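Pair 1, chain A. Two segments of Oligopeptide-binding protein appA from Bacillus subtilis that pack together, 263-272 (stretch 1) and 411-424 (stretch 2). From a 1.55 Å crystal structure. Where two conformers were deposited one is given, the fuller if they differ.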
# COMPACT_ATOMS: atom_id res chain seq x y z
N ALA A 263 -6.66 -4.67 9.61
CA ALA A 263 -5.56 -4.19 8.75
C ALA A 263 -5.60 -2.67 8.56
O ALA A 263 -6.67 -2.06 8.62
CB ALA A 263 -5.62 -4.85 7.40
N LEU A 264 -4.43 -2.05 8.36
CA LEU A 264 -4.37 -0.61 8.07
C LEU A 264 -4.60 -0.39 6.57
O LEU A 264 -3.68 -0.12 5.81
CB LEU A 264 -3.04 0.00 8.54
CG LEU A 264 -2.95 1.52 8.54
CD1 LEU A 264 -3.70 2.09 9.72
CD2 LEU A 264 -1.52 1.97 8.62
N SER A 265 -5.85 -0.52 6.15
CA SER A 265 -6.16 -0.71 4.74
C SER A 265 -7.63 -0.42 4.51
O SER A 265 -8.45 -0.45 5.45
CB SER A 265 -5.87 -2.14 4.35
OG SER A 265 -6.33 -2.41 3.04
N TYR A 266 -7.97 -0.15 3.24
CA TYR A 266 -9.36 -0.31 2.80
C TYR A 266 -9.33 -0.83 1.36
O TYR A 266 -8.34 -0.64 0.65
CB TYR A 266 -10.22 0.96 2.96
CG TYR A 266 -9.76 2.16 2.16
CD1 TYR A 266 -10.03 2.28 0.78
CD2 TYR A 266 -9.06 3.19 2.76
CE1 TYR A 266 -9.60 3.38 0.07
CE2 TYR A 266 -8.62 4.30 2.05
CZ TYR A 266 -8.90 4.38 0.69
OH TYR A 266 -8.47 5.48 -0.02
N VAL A 267 -10.44 -1.44 0.98
CA VAL A 267 -10.65 -1.96 -0.37
C VAL A 267 -11.73 -1.08 -0.98
O VAL A 267 -12.65 -0.63 -0.28
CB VAL A 267 -11.02 -3.46 -0.32
CG1 VAL A 267 -11.41 -4.00 -1.68
CG2 VAL A 267 -9.84 -4.26 0.26
N TYR A 268 -11.63 -0.85 -2.29
CA TYR A 268 -12.43 0.15 -2.97
C TYR A 268 -12.59 -0.22 -4.43
O TYR A 268 -11.90 -1.07 -4.94
CB TYR A 268 -11.78 1.52 -2.84
CG TYR A 268 -10.46 1.66 -3.56
CD1 TYR A 268 -9.28 1.29 -2.96
CD2 TYR A 268 -10.39 2.15 -4.84
CE1 TYR A 268 -8.09 1.41 -3.61
CE2 TYR A 268 -9.22 2.26 -5.50
CZ TYR A 268 -8.06 1.89 -4.89
OH TYR A 268 -6.87 2.01 -5.54
N ILE A 269 -13.53 0.44 -5.09
CA ILE A 269 -13.56 0.48 -6.54
C ILE A 269 -13.08 1.82 -7.01
O ILE A 269 -13.64 2.84 -6.65
CB ILE A 269 -14.97 0.23 -7.08
CG1 ILE A 269 -15.56 -1.04 -6.50
CG2 ILE A 269 -14.96 0.21 -8.61
CD1 ILE A 269 -17.01 -1.25 -6.84
N GLY A 270 -12.04 1.81 -7.83
CA GLY A 270 -11.55 3.01 -8.44
C GLY A 270 -12.19 3.26 -9.79
O GLY A 270 -12.06 2.46 -10.68
N TRP A 271 -12.86 4.40 -9.92
CA TRP A 271 -13.53 4.79 -11.15
C TRP A 271 -12.64 5.76 -11.94
O TRP A 271 -12.45 6.88 -11.53
CB TRP A 271 -14.86 5.47 -10.84
CG TRP A 271 -15.80 4.71 -9.94
CD1 TRP A 271 -16.18 5.06 -8.69
CD2 TRP A 271 -16.51 3.52 -10.26
NE1 TRP A 271 -17.05 4.13 -8.19
CE2 TRP A 271 -17.28 3.18 -9.14
CE3 TRP A 271 -16.57 2.70 -11.38
CZ2 TRP A 271 -18.10 2.07 -9.11
CZ3 TRP A 271 -17.38 1.59 -11.34
CH2 TRP A 271 -18.14 1.29 -10.22
N ASN A 272 -12.09 5.30 -13.06
CA ASN A 272 -11.13 6.12 -13.80
C ASN A 272 -11.82 7.26 -14.53
O ASN A 272 -12.57 7.02 -15.47
CB ASN A 272 -10.36 5.26 -14.81
CG ASN A 272 -9.16 5.97 -15.39
OD1 ASN A 272 -8.31 5.36 -16.02
ND2 ASN A 272 -9.07 7.26 -15.16
N ASP A 411 -4.37 2.33 -17.37
CA ASP A 411 -4.98 1.48 -18.39
C ASP A 411 -6.04 0.60 -17.73
O ASP A 411 -5.85 -0.62 -17.58
CB ASP A 411 -3.88 0.65 -19.02
CG ASP A 411 -4.37 -0.31 -20.07
OD1 ASP A 411 -3.68 -1.33 -20.26
OD2 ASP A 411 -5.45 -0.08 -20.66
N PHE A 412 -7.11 1.25 -17.29
CA PHE A 412 -8.27 0.59 -16.68
C PHE A 412 -9.47 1.53 -16.78
O PHE A 412 -9.30 2.75 -16.82
CB PHE A 412 -7.98 0.21 -15.22
CG PHE A 412 -7.83 1.38 -14.29
CD1 PHE A 412 -6.65 2.09 -14.24
CD2 PHE A 412 -8.87 1.77 -13.48
CE1 PHE A 412 -6.50 3.18 -13.36
CE2 PHE A 412 -8.71 2.85 -12.57
CZ PHE A 412 -7.53 3.54 -12.55
N ASP A 413 -10.67 0.95 -16.85
CA ASP A 413 -11.93 1.71 -16.74
C ASP A 413 -12.29 1.81 -15.27
O ASP A 413 -12.53 2.89 -14.72
CB ASP A 413 -13.07 0.98 -17.44
CG ASP A 413 -12.86 0.80 -18.94
OD1 ASP A 413 -12.15 1.61 -19.57
OD2 ASP A 413 -13.44 -0.17 -19.47
N ALA A 414 -12.25 0.66 -14.58
CA ALA A 414 -12.51 0.60 -13.14
C ALA A 414 -11.74 -0.57 -12.57
O ALA A 414 -11.43 -1.50 -13.29
CB ALA A 414 -13.99 0.46 -12.86
N MET A 415 -11.42 -0.52 -11.28
CA MET A 415 -10.75 -1.66 -10.67
C MET A 415 -11.16 -1.87 -9.24
O MET A 415 -11.45 -0.92 -8.54
CB MET A 415 -9.24 -1.51 -10.75
CG MET A 415 -8.69 -0.39 -9.94
SD MET A 415 -6.89 -0.29 -10.08
CE MET A 415 -6.62 1.31 -9.32
N VAL A 416 -11.19 -3.13 -8.82
CA VAL A 416 -11.35 -3.47 -7.40
C VAL A 416 -9.95 -3.59 -6.82
O VAL A 416 -9.16 -4.39 -7.27
CB VAL A 416 -12.13 -4.79 -7.21
CG1 VAL A 416 -12.26 -5.09 -5.71
CG2 VAL A 416 -13.48 -4.74 -7.90
N MET A 417 -9.62 -2.78 -5.81
CA MET A 417 -8.21 -2.60 -5.42
C MET A 417 -8.17 -2.25 -3.96
O MET A 417 -9.21 -1.94 -3.39
CB MET A 417 -7.57 -1.51 -6.24
CG MET A 417 -6.07 -1.32 -6.14
SD MET A 417 -5.06 -2.78 -6.16
CE MET A 417 -5.55 -3.57 -7.67
N GLY A 418 -7.00 -2.39 -3.34
CA GLY A 418 -6.83 -1.88 -2.00
C GLY A 418 -5.64 -0.96 -1.82
O GLY A 418 -4.69 -0.99 -2.60
N TRP A 419 -5.69 -0.16 -0.76
CA TRP A 419 -4.53 0.59 -0.24
C TRP A 419 -4.06 0.01 1.09
O TRP A 419 -4.86 -0.25 1.95
CB TRP A 419 -4.90 2.07 0.01
CG TRP A 419 -5.00 2.89 -1.25
CD1 TRP A 419 -6.11 3.52 -1.74
CD2 TRP A 419 -3.94 3.19 -2.17
NE1 TRP A 419 -5.81 4.17 -2.91
CE2 TRP A 419 -4.49 3.97 -3.21
CE3 TRP A 419 -2.60 2.86 -2.22
CZ2 TRP A 419 -3.73 4.45 -4.27
CZ3 TRP A 419 -1.84 3.33 -3.29
CH2 TRP A 419 -2.42 4.09 -4.30
N SER A 420 -2.76 -0.21 1.21
CA SER A 420 -2.08 -0.29 2.52
C SER A 420 -1.75 1.15 2.90
O SER A 420 -0.88 1.77 2.31
CB SER A 420 -0.81 -1.11 2.40
OG SER A 420 -0.12 -1.07 3.62
N LEU A 421 -2.46 1.68 3.88
CA LEU A 421 -2.41 3.11 4.09
C LEU A 421 -1.15 3.57 4.74
O LEU A 421 -0.46 2.83 5.41
CB LEU A 421 -3.63 3.53 4.93
CG LEU A 421 -4.95 3.33 4.18
CD1 LEU A 421 -6.13 3.34 5.12
CD2 LEU A 421 -5.14 4.36 3.07
N SER A 422 -0.82 4.84 4.53
CA SER A 422 0.27 5.43 5.27
C SER A 422 -0.07 5.46 6.76
O SER A 422 -1.23 5.67 7.15
CB SER A 422 0.50 6.86 4.80
OG SER A 422 1.65 7.37 5.45
N THR A 423 0.96 5.31 7.60
CA THR A 423 0.78 5.38 9.05
C THR A 423 0.62 6.82 9.53
O THR A 423 0.20 7.06 10.67
CB THR A 423 1.95 4.70 9.84
OG1 THR A 423 3.18 5.30 9.48
CG2 THR A 423 2.03 3.23 9.52
N PHE A 424 1.01 7.77 8.69
CA PHE A 424 0.76 9.18 8.93
C PHE A 424 -0.36 9.60 8.01
O PHE A 424 -0.25 9.54 6.80
CB PHE A 424 2.00 10.03 8.66
CG PHE A 424 1.81 11.47 8.95
CD1 PHE A 424 1.72 11.90 10.25
CD2 PHE A 424 1.69 12.40 7.92
CE1 PHE A 424 1.54 13.26 10.56
CE2 PHE A 424 1.50 13.75 8.22
CZ PHE A 424 1.42 14.17 9.53
O HOH W 1 -4.49 1.08 -4.56

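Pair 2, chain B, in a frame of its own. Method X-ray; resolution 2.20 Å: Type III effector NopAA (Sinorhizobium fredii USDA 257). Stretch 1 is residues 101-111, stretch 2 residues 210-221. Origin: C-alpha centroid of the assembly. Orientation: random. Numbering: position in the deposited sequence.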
# COMPACT_ATOMS: atom_id res chain seq x y z
N GLY B 101 -13.83 -9.61 6.71
CA GLY B 101 -14.57 -9.47 5.47
C GLY B 101 -14.40 -8.14 4.74
O GLY B 101 -13.61 -7.28 5.10
N GLY B 102 -15.16 -8.02 3.65
CA GLY B 102 -15.09 -6.82 2.84
C GLY B 102 -14.22 -7.04 1.61
O GLY B 102 -13.93 -8.17 1.20
N ALA B 103 -13.86 -5.92 0.98
CA ALA B 103 -12.98 -5.93 -0.20
C ALA B 103 -11.90 -4.87 0.00
O ALA B 103 -12.20 -3.67 -0.04
CB ALA B 103 -13.78 -5.70 -1.47
N TRP B 104 -10.67 -5.30 0.28
CA TRP B 104 -9.59 -4.36 0.59
C TRP B 104 -8.23 -5.04 0.46
O TRP B 104 -8.11 -6.27 0.37
CB TRP B 104 -9.76 -3.76 2.00
CG TRP B 104 -10.09 -4.80 3.05
CD1 TRP B 104 -11.34 -5.11 3.52
CD2 TRP B 104 -9.17 -5.65 3.76
NE1 TRP B 104 -11.25 -6.10 4.47
CE2 TRP B 104 -9.93 -6.45 4.63
CE3 TRP B 104 -7.79 -5.82 3.73
CZ2 TRP B 104 -9.35 -7.41 5.48
CZ3 TRP B 104 -7.21 -6.76 4.57
CH2 TRP B 104 -7.98 -7.54 5.43
N ASP B 105 -7.20 -4.21 0.45
CA ASP B 105 -5.84 -4.70 0.47
C ASP B 105 -5.02 -3.72 1.29
O ASP B 105 -5.15 -2.52 1.14
CB ASP B 105 -5.29 -4.87 -0.94
CG ASP B 105 -5.33 -3.59 -1.76
OD1 ASP B 105 -4.32 -2.83 -1.76
OD2 ASP B 105 -6.35 -3.37 -2.45
N VAL B 106 -4.28 -4.25 2.27
CA VAL B 106 -3.35 -3.47 3.06
C VAL B 106 -2.04 -3.47 2.27
O VAL B 106 -1.52 -4.54 1.95
CB VAL B 106 -3.17 -4.09 4.46
CG1 VAL B 106 -2.18 -3.29 5.28
CG2 VAL B 106 -4.51 -4.14 5.19
N ALA B 107 -1.52 -2.29 1.93
CA ALA B 107 -0.36 -2.29 1.03
C ALA B 107 0.61 -1.15 1.32
O ALA B 107 0.20 -0.05 1.72
CB ALA B 107 -0.80 -2.17 -0.43
N TYR B 108 1.90 -1.42 1.04
CA TYR B 108 2.91 -0.38 0.89
C TYR B 108 2.68 0.28 -0.46
O TYR B 108 2.32 -0.39 -1.44
CB TYR B 108 4.33 -0.97 0.90
CG TYR B 108 4.86 -1.18 2.28
CD1 TYR B 108 5.43 -0.13 2.99
CD2 TYR B 108 4.75 -2.41 2.91
CE1 TYR B 108 5.91 -0.31 4.28
CE2 TYR B 108 5.23 -2.61 4.19
CZ TYR B 108 5.79 -1.54 4.88
OH TYR B 108 6.26 -1.71 6.16
N ASP B 109 2.84 1.60 -0.51
CA ASP B 109 2.72 2.37 -1.74
C ASP B 109 4.00 3.20 -1.86
O ASP B 109 4.18 4.18 -1.14
CB ASP B 109 1.46 3.25 -1.72
CG ASP B 109 0.86 3.49 -3.11
OD1 ASP B 109 0.98 2.63 -4.01
OD2 ASP B 109 0.28 4.58 -3.31
N ILE B 110 4.91 2.78 -2.73
CA ILE B 110 6.21 3.43 -2.87
C ILE B 110 6.25 4.16 -4.20
O ILE B 110 5.99 3.57 -5.26
CB ILE B 110 7.34 2.40 -2.73
CG1 ILE B 110 7.26 1.72 -1.38
CG2 ILE B 110 8.76 3.06 -2.92
CD1 ILE B 110 7.80 0.32 -1.38
N TRP B 111 6.59 5.45 -4.16
CA TRP B 111 6.62 6.29 -5.35
C TRP B 111 8.02 6.82 -5.63
O TRP B 111 8.83 7.00 -4.72
CB TRP B 111 5.70 7.49 -5.19
CG TRP B 111 4.26 7.15 -5.06
CD1 TRP B 111 3.56 6.85 -3.90
CD2 TRP B 111 3.32 7.09 -6.12
NE1 TRP B 111 2.24 6.58 -4.21
CE2 TRP B 111 2.06 6.74 -5.56
CE3 TRP B 111 3.42 7.28 -7.51
CZ2 TRP B 111 0.92 6.61 -6.34
CZ3 TRP B 111 2.28 7.14 -8.28
CH2 TRP B 111 1.04 6.80 -7.70
N GLY B 210 11.00 8.73 -3.80
CA GLY B 210 10.25 9.86 -3.30
C GLY B 210 9.56 9.59 -1.99
O GLY B 210 9.93 10.14 -0.96
N SER B 211 8.49 8.78 -2.02
CA SER B 211 7.68 8.55 -0.83
C SER B 211 7.48 7.07 -0.55
O SER B 211 7.25 6.28 -1.47
CB SER B 211 6.33 9.23 -1.01
OG SER B 211 5.67 9.36 0.23
N VAL B 212 7.53 6.69 0.73
CA VAL B 212 7.14 5.36 1.18
C VAL B 212 5.82 5.52 1.92
O VAL B 212 5.76 6.23 2.93
CB VAL B 212 8.20 4.70 2.08
CG1 VAL B 212 7.62 3.45 2.74
CG2 VAL B 212 9.42 4.32 1.28
N GLN B 213 4.76 4.89 1.42
CA GLN B 213 3.43 4.99 2.04
C GLN B 213 2.94 3.63 2.53
O GLN B 213 3.35 2.58 2.02
CB GLN B 213 2.41 5.59 1.06
CG GLN B 213 2.81 6.94 0.55
CD GLN B 213 1.89 7.48 -0.55
OE1 GLN B 213 1.07 6.76 -1.13
NE2 GLN B 213 2.06 8.75 -0.86
N TYR B 214 2.05 3.65 3.53
CA TYR B 214 1.41 2.43 4.01
C TYR B 214 -0.02 2.71 4.47
O TYR B 214 -0.25 3.65 5.23
CB TYR B 214 2.21 1.78 5.15
CG TYR B 214 1.84 0.34 5.40
CD1 TYR B 214 2.11 -0.65 4.45
CD2 TYR B 214 1.20 -0.05 6.58
CE1 TYR B 214 1.78 -2.00 4.69
CE2 TYR B 214 0.86 -1.39 6.83
CZ TYR B 214 1.14 -2.35 5.88
OH TYR B 214 0.79 -3.68 6.12
N GLY B 215 -0.95 1.86 4.06
CA GLY B 215 -2.34 2.04 4.43
C GLY B 215 -3.20 0.93 3.87
O GLY B 215 -2.71 -0.18 3.67
N VAL B 216 -4.49 1.21 3.68
CA VAL B 216 -5.42 0.23 3.13
C VAL B 216 -6.25 0.85 2.00
O VAL B 216 -6.86 1.91 2.16
CB VAL B 216 -6.32 -0.38 4.25
CG1 VAL B 216 -7.08 0.67 5.00
CG2 VAL B 216 -7.25 -1.47 3.71
N GLU B 217 -6.26 0.18 0.84
CA GLU B 217 -7.14 0.56 -0.27
C GLU B 217 -8.46 -0.15 -0.06
O GLU B 217 -8.52 -1.38 -0.20
CB GLU B 217 -6.54 0.15 -1.61
CG GLU B 217 -5.22 0.83 -1.99
CD GLU B 217 -4.71 0.40 -3.36
OE1 GLU B 217 -4.56 -0.84 -3.60
OE2 GLU B 217 -4.46 1.29 -4.19
N ILE B 218 -9.53 0.58 0.27
CA ILE B 218 -10.81 -0.03 0.61
C ILE B 218 -11.73 0.02 -0.60
O ILE B 218 -12.08 1.10 -1.10
CB ILE B 218 -11.46 0.64 1.82
CG1 ILE B 218 -10.50 0.61 3.00
CG2 ILE B 218 -12.79 -0.06 2.18
CD1 ILE B 218 -10.96 1.40 4.15
N THR B 219 -12.15 -1.15 -1.05
CA THR B 219 -13.18 -1.21 -2.08
C THR B 219 -14.56 -1.35 -1.44
O THR B 219 -15.50 -0.67 -1.86
CB THR B 219 -12.87 -2.32 -3.08
OG1 THR B 219 -11.72 -1.93 -3.87
CG2 THR B 219 -14.05 -2.57 -4.03
N SER B 220 -14.70 -2.21 -0.43
CA SER B 220 -15.98 -2.38 0.24
C SER B 220 -15.76 -2.71 1.72
O SER B 220 -14.90 -3.53 2.05
CB SER B 220 -16.76 -3.48 -0.49
OG SER B 220 -17.82 -4.00 0.28
N SER B 221 -16.51 -2.05 2.62
CA SER B 221 -16.48 -2.39 4.04
C SER B 221 -17.84 -2.10 4.66
O SER B 221 -17.91 -1.40 5.68
CB SER B 221 -15.38 -1.61 4.78
OG SER B 221 -15.58 -0.22 4.69
O HOH W 2 -9.45 -2.26 -2.40

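Each pair is two antiparallel strands of a sheet, their directions 157° apart in pair 1 and 161° in pair 2, and the central backbones superpose with an RMSD of 0.6 Å. The ladders coincide: Y268(A) N donates to M417(A) O at 2.9 Å, and at the matching position A107(B) N donates to G215(B) O at 3.0 Å. Because the backbone supplies these bonds whatever the sequence, side chains are left to fill the two faces.

Consider first the face carrying S265(A), V267(A), I269(A) and W271(A), matched by W104(B), V106(B), Y108(B) and I110(B). V267(A) and V106(B) nearly coincide, both with chi1 t; a branched residue suits an extended backbone and covers its neighbours without a long chain. Across from V267(A) lies G418(A), and the strands approach to 4.2 Å between the CA atoms of these two residues. V106(B) faces V216(B) at the same CA separation, with CG2 of V106(B) 4.1 Å from CG2 of V216(B), so glycine is not required for this spacing. Next, I269(A) and V416(A) meet loosely, CG1 to CG2 at 4.5 Å, whereas Y108(B) and Y214(B) fill their matched places with two rings, CD2 of Y108(B) lying 3.5 Å from CE1 of Y214(B) and the planes oblique at 47°. At the following pair the size is divided differently: broad W271(A) covers small A414(A), CE3 to CB 3.7 Å, while I110(B) and V212(B) share the space more evenly, CG1 to CG2 4.3 Å. S265(A) instead turns its OG to the backbone, donating to W419(A) O at 2.8 Å; its counterpart W104(B) packs CB against CG2 of V216(B) at 3.8 Å.

The other face differs more. Pair 1 fills it with aromatic surface: the edge of W419(A) points toward the face of Y266(A), and the ring of Y268(A) lies nearly parallel to that of W419(A) but slid aside, CE1 of Y268(A) to CD1 of W419(A) being 3.4 Å. The matched positions in pair 2 are D105(B), E217(B) and A107(B). Here OD1 of D105(B) is 2.7 Å from OE1 of E217(B). A107(B) and G215(B), at the positions of Y268(A) and M417(A), put little or no side chain of their own on this face, though both are buried in the whole structure. Finally, G270(A) would have a CB crowded by CE2 of Y268(A) at 3.3 Å, so glycine suits the large neighbouring ring; D109(B), beside small A107(B), carries a carboxylate whose OD2 accepts from NE1 of W111(B) at 2.9 Å.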